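Local coordinates for putative uncharacterized protein smu.1377c (Streptococcus mutans, PDB 3L7V) that is of uncharacterised function but has a YrdC-like domain and may bind double-stranded RNA and take part in tRNA modification, at residues W41-K54 and A168-R182. Residues are numbered along the deposited sequence; the frame is centred on the assembly and turned at random.
Sequences WDGNLSQEGFEIVK and AGEQIAKEMWEKEGR
In this YrdC-like fold, helix 47-54 and the turn before it pack on helix 168-180, the two axes crossing at -50°. Turn and helix follow strand 37-40, an edge strand of the sheet within this chain. Ala168 CB sits over the centre of the Trp41 indole, a CH-pi contact 3.9 Å from the centroid of the five-membered ring. Tyr220 meets the same indole edge-to-face. Gln171 reaches the turn with its chain extended. Its NE2 donates to Gly43 O at 3.1 Å, nearly straight at 169°, from above the carbonyl plane. Its OE1 accepts a hydrogen bond from a water O at 2.9 Å. That water also donates to Ala168 O and accepts from Ser46 N. Ser46 N-caps helix 47-54 through OG to Gly49 N. Leu45 divides its two methyls: CD1 lies against Ile172 CG1, and CD2 lies 3.5 Å from Glu175 CG. With CG anti to its backbone N (chi1 177°), the Phe50 ring reaches helix 168-180, where CE2 lies 3.5 Å from Glu175 CB. The chain of Met176, a selenomethionine, folds back, putting SE obliquely by this ring at 4.5 Å from its centroid and close to Val53 CG1. At the far end Lys54, fully extended, forms a salt bridge from NZ to Glu180 OE2 at 3.0 Å, approaching from above the carboxylate plane. Bonds at both NE2 and OE1 fix the rotation of the Gln171 amide and tie turn to helix.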
# COMPACT_ATOMS: atom_id res chain seq x y z
N TRP A 41 -11.07 -12.84 11.63
CA TRP A 41 -10.02 -13.51 10.84
C TRP A 41 -9.35 -14.62 11.64
O TRP A 41 -8.99 -14.42 12.80
CB TRP A 41 -8.97 -12.49 10.38
CG TRP A 41 -7.84 -13.08 9.57
CD1 TRP A 41 -7.94 -13.80 8.41
CD2 TRP A 41 -6.43 -13.01 9.87
NE1 TRP A 41 -6.69 -14.17 7.97
CE2 TRP A 41 -5.75 -13.69 8.85
CE3 TRP A 41 -5.69 -12.43 10.91
CZ2 TRP A 41 -4.36 -13.82 8.82
CZ3 TRP A 41 -4.30 -12.55 10.88
CH2 TRP A 41 -3.65 -13.24 9.85
N ASP A 42 -9.20 -15.80 11.04
CA ASP A 42 -8.62 -16.94 11.75
C ASP A 42 -7.18 -17.27 11.34
O ASP A 42 -6.61 -18.25 11.82
CB ASP A 42 -9.50 -18.19 11.61
CG ASP A 42 -9.59 -18.71 10.19
OD1 ASP A 42 -8.90 -18.15 9.29
OD2 ASP A 42 -10.34 -19.67 9.96
N GLY A 43 -6.59 -16.48 10.45
CA GLY A 43 -5.23 -16.76 10.00
C GLY A 43 -5.12 -17.40 8.63
O GLY A 43 -4.04 -17.44 8.05
N ASN A 44 -6.24 -17.91 8.11
CA ASN A 44 -6.32 -18.42 6.74
C ASN A 44 -6.95 -17.39 5.79
O ASN A 44 -7.59 -16.43 6.24
CB ASN A 44 -7.17 -19.71 6.67
CG ASN A 44 -6.73 -20.77 7.68
OD1 ASN A 44 -5.60 -21.26 7.66
ND2 ASN A 44 -7.66 -21.16 8.56
N LEU A 45 -6.80 -17.60 4.49
CA LEU A 45 -7.43 -16.74 3.48
C LEU A 45 -8.94 -16.57 3.73
O LEU A 45 -9.66 -17.55 3.91
CB LEU A 45 -7.20 -17.32 2.09
CG LEU A 45 -8.07 -16.74 0.96
CD1 LEU A 45 -7.67 -15.31 0.66
CD2 LEU A 45 -7.95 -17.58 -0.30
N SER A 46 -9.42 -15.33 3.72
CA SER A 46 -10.86 -15.06 3.84
C SER A 46 -11.63 -15.24 2.52
O SER A 46 -11.58 -14.38 1.64
CB SER A 46 -11.11 -13.65 4.41
OG SER A 46 -12.49 -13.40 4.60
N GLN A 47 -12.32 -16.36 2.38
CA GLN A 47 -13.09 -16.67 1.18
C GLN A 47 -14.24 -15.70 0.99
O GLN A 47 -14.56 -15.31 -0.13
CB GLN A 47 -13.63 -18.10 1.24
CG GLN A 47 -12.57 -19.19 1.30
CD GLN A 47 -11.84 -19.38 -0.02
OE1 GLN A 47 -10.80 -20.04 -0.08
NE2 GLN A 47 -12.38 -18.80 -1.09
N GLU A 48 -14.87 -15.31 2.10
CA GLU A 48 -15.98 -14.36 2.06
C GLU A 48 -15.50 -12.98 1.56
O GLU A 48 -16.12 -12.38 0.68
CB GLU A 48 -16.65 -14.28 3.44
CG GLU A 48 -18.00 -13.56 3.45
CD GLU A 48 -18.80 -13.77 4.75
OE1 GLU A 48 -18.30 -14.46 5.67
OE2 GLU A 48 -19.93 -13.25 4.84
N GLY A 49 -14.39 -12.50 2.11
CA GLY A 49 -13.79 -11.23 1.70
C GLY A 49 -13.34 -11.20 0.25
O GLY A 49 -13.54 -10.19 -0.45
N PHE A 50 -12.74 -12.30 -0.20
CA PHE A 50 -12.36 -12.48 -1.60
C PHE A 50 -13.56 -12.35 -2.57
O PHE A 50 -13.51 -11.57 -3.53
CB PHE A 50 -11.66 -13.83 -1.78
CG PHE A 50 -11.29 -14.16 -3.20
CD1 PHE A 50 -12.13 -14.95 -3.98
CD2 PHE A 50 -10.09 -13.73 -3.74
CE1 PHE A 50 -11.78 -15.29 -5.29
CE2 PHE A 50 -9.74 -14.05 -5.04
CZ PHE A 50 -10.59 -14.83 -5.82
N GLU A 51 -14.62 -13.12 -2.32
CA GLU A 51 -15.80 -13.12 -3.21
C GLU A 51 -16.45 -11.73 -3.28
O GLU A 51 -16.93 -11.33 -4.34
CB GLU A 51 -16.83 -14.18 -2.78
CG GLU A 51 -16.31 -15.62 -2.83
CD GLU A 51 -16.01 -16.12 -4.26
OE1 GLU A 51 -16.65 -15.65 -5.22
OE2 GLU A 51 -15.13 -17.00 -4.42
N ILE A 52 -16.45 -11.00 -2.17
CA ILE A 52 -17.00 -9.64 -2.16
C ILE A 52 -16.19 -8.65 -3.02
O ILE A 52 -16.76 -7.88 -3.78
CB ILE A 52 -17.19 -9.10 -0.72
CG1 ILE A 52 -18.33 -9.85 -0.04
CG2 ILE A 52 -17.48 -7.58 -0.74
CD1 ILE A 52 -18.54 -9.50 1.39
N VAL A 53 -14.86 -8.70 -2.91
CA VAL A 53 -14.02 -7.77 -3.66
C VAL A 53 -13.94 -8.16 -5.15
O VAL A 53 -13.82 -7.30 -6.04
CB VAL A 53 -12.62 -7.60 -2.99
CG1 VAL A 53 -11.69 -8.74 -3.36
CG2 VAL A 53 -12.01 -6.28 -3.37
N LYS A 54 -14.04 -9.45 -5.42
CA LYS A 54 -14.15 -9.94 -6.79
C LYS A 54 -15.43 -9.42 -7.49
O LYS A 54 -15.41 -9.14 -8.69
CB LYS A 54 -14.10 -11.46 -6.78
CG LYS A 54 -14.16 -12.09 -8.15
CD LYS A 54 -14.11 -13.60 -8.03
CE LYS A 54 -14.40 -14.25 -9.37
NZ LYS A 54 -14.28 -15.73 -9.26
N ALA A 168 -3.46 -10.92 6.40
CA ALA A 168 -4.86 -11.05 5.99
C ALA A 168 -5.10 -10.47 4.60
O ALA A 168 -5.73 -11.11 3.75
CB ALA A 168 -5.78 -10.38 7.01
N GLY A 169 -4.59 -9.25 4.37
CA GLY A 169 -4.73 -8.58 3.09
C GLY A 169 -3.75 -9.11 2.04
O GLY A 169 -4.06 -9.09 0.84
N GLU A 170 -2.59 -9.57 2.48
CA GLU A 170 -1.63 -10.23 1.57
C GLU A 170 -2.24 -11.47 0.92
O GLU A 170 -2.09 -11.67 -0.29
CB GLU A 170 -0.32 -10.59 2.29
CG GLU A 170 0.50 -9.41 2.80
CD GLU A 170 1.65 -9.83 3.72
OE1 GLU A 170 2.24 -10.90 3.46
OE2 GLU A 170 1.97 -9.10 4.69
N GLN A 171 -2.93 -12.29 1.72
CA GLN A 171 -3.60 -13.48 1.17
C GLN A 171 -4.60 -13.11 0.06
O GLN A 171 -4.58 -13.70 -1.03
CB GLN A 171 -4.26 -14.33 2.27
CG GLN A 171 -3.26 -14.96 3.25
CD GLN A 171 -3.90 -15.47 4.55
OE1 GLN A 171 -4.95 -14.99 4.98
NE2 GLN A 171 -3.26 -16.45 5.18
N ILE A 172 -5.45 -12.13 0.31
CA ILE A 172 -6.46 -11.74 -0.68
C ILE A 172 -5.85 -11.17 -1.96
O ILE A 172 -6.28 -11.53 -3.05
CB ILE A 172 -7.49 -10.76 -0.08
CG1 ILE A 172 -8.29 -11.47 1.03
CG2 ILE A 172 -8.38 -10.19 -1.18
CD1 ILE A 172 -9.37 -10.64 1.71
N ALA A 173 -4.86 -10.30 -1.83
CA ALA A 173 -4.18 -9.71 -3.00
C ALA A 173 -3.49 -10.76 -3.88
O ALA A 173 -3.42 -10.62 -5.09
CB ALA A 173 -3.16 -8.66 -2.55
N LYS A 174 -2.98 -11.82 -3.25
CA LYS A 174 -2.29 -12.88 -3.97
C LYS A 174 -3.26 -13.75 -4.79
O LYS A 174 -2.96 -14.09 -5.94
CB LYS A 174 -1.47 -13.75 -3.01
CG LYS A 174 -0.52 -14.73 -3.72
CD LYS A 174 0.16 -15.66 -2.74
CE LYS A 174 1.34 -16.39 -3.38
NZ LYS A 174 1.96 -17.40 -2.47
N GLU A 175 -4.39 -14.11 -4.19
CA GLU A 175 -5.44 -14.85 -4.90
C GLU A 175 -5.99 -14.07 -6.09
O GLU A 175 -6.18 -14.62 -7.16
CB GLU A 175 -6.60 -15.22 -3.97
CG GLU A 175 -6.40 -16.50 -3.20
CD GLU A 175 -6.32 -17.73 -4.10
OE1 GLU A 175 -7.19 -17.87 -4.98
OE2 GLU A 175 -5.40 -18.55 -3.91
N MSE A 176 -6.28 -12.79 -5.88
CA MSE A 176 -6.83 -11.95 -6.95
C MSE A 176 -5.85 -11.89 -8.13
O MSE A 176 -6.25 -12.07 -9.29
CB MSE A 176 -7.18 -10.55 -6.45
CG MSE A 176 -8.45 -10.47 -5.57
SE MSE A 176 -10.17 -10.60 -6.56
CE MSE A 176 -10.31 -8.80 -7.34
N TRP A 177 -4.58 -11.64 -7.84
CA TRP A 177 -3.56 -11.61 -8.89
C TRP A 177 -3.37 -12.95 -9.63
O TRP A 177 -3.49 -13.02 -10.85
CB TRP A 177 -2.21 -11.15 -8.33
CG TRP A 177 -1.16 -11.06 -9.39
CD1 TRP A 177 -0.13 -11.93 -9.59
CD2 TRP A 177 -1.06 -10.07 -10.43
NE1 TRP A 177 0.62 -11.54 -10.67
CE2 TRP A 177 0.07 -10.40 -11.21
CE3 TRP A 177 -1.81 -8.94 -10.77
CZ2 TRP A 177 0.48 -9.63 -12.31
CZ3 TRP A 177 -1.40 -8.17 -11.87
CH2 TRP A 177 -0.27 -8.53 -12.63
N GLU A 178 -3.07 -14.01 -8.89
CA GLU A 178 -2.69 -15.28 -9.50
C GLU A 178 -3.87 -16.02 -10.12
O GLU A 178 -3.71 -16.73 -11.10
CB GLU A 178 -1.96 -16.17 -8.48
CG GLU A 178 -0.49 -15.79 -8.27
CD GLU A 178 0.20 -16.59 -7.16
OE1 GLU A 178 -0.41 -17.54 -6.62
OE2 GLU A 178 1.36 -16.27 -6.82
N LYS A 179 -5.07 -15.85 -9.58
CA LYS A 179 -6.20 -16.62 -10.08
C LYS A 179 -7.22 -15.85 -10.91
O LYS A 179 -8.08 -16.45 -11.53
CB LYS A 179 -6.88 -17.40 -8.94
CG LYS A 179 -5.96 -18.45 -8.34
CD LYS A 179 -6.71 -19.46 -7.48
CE LYS A 179 -5.79 -20.60 -7.06
NZ LYS A 179 -4.52 -20.13 -6.40
N GLU A 180 -7.10 -14.53 -10.96
CA GLU A 180 -8.06 -13.76 -11.75
C GLU A 180 -7.35 -12.68 -12.56
O GLU A 180 -7.98 -11.98 -13.36
CB GLU A 180 -9.12 -13.12 -10.85
CG GLU A 180 -9.85 -14.11 -9.96
CD GLU A 180 -11.02 -14.77 -10.68
OE1 GLU A 180 -11.52 -14.17 -11.65
OE2 GLU A 180 -11.44 -15.87 -10.26
N GLY A 181 -6.05 -12.53 -12.36
CA GLY A 181 -5.32 -11.46 -13.01
C GLY A 181 -5.80 -10.07 -12.62
O GLY A 181 -5.68 -9.13 -13.41
N ARG A 182 -6.34 -9.94 -11.41
CA ARG A 182 -6.87 -8.65 -10.95
C ARG A 182 -6.02 -7.97 -9.86
O ARG A 182 -5.33 -8.64 -9.10
CB ARG A 182 -8.30 -8.82 -10.43
CG ARG A 182 -9.27 -9.42 -11.44
CD ARG A 182 -10.66 -9.41 -10.87
NE ARG A 182 -11.60 -10.20 -11.66
CZ ARG A 182 -12.92 -10.00 -11.65
NH1 ARG A 182 -13.43 -9.03 -10.91
NH2 ARG A 182 -13.71 -10.75 -12.40
O HOH W 1 -7.27 -13.44 4.33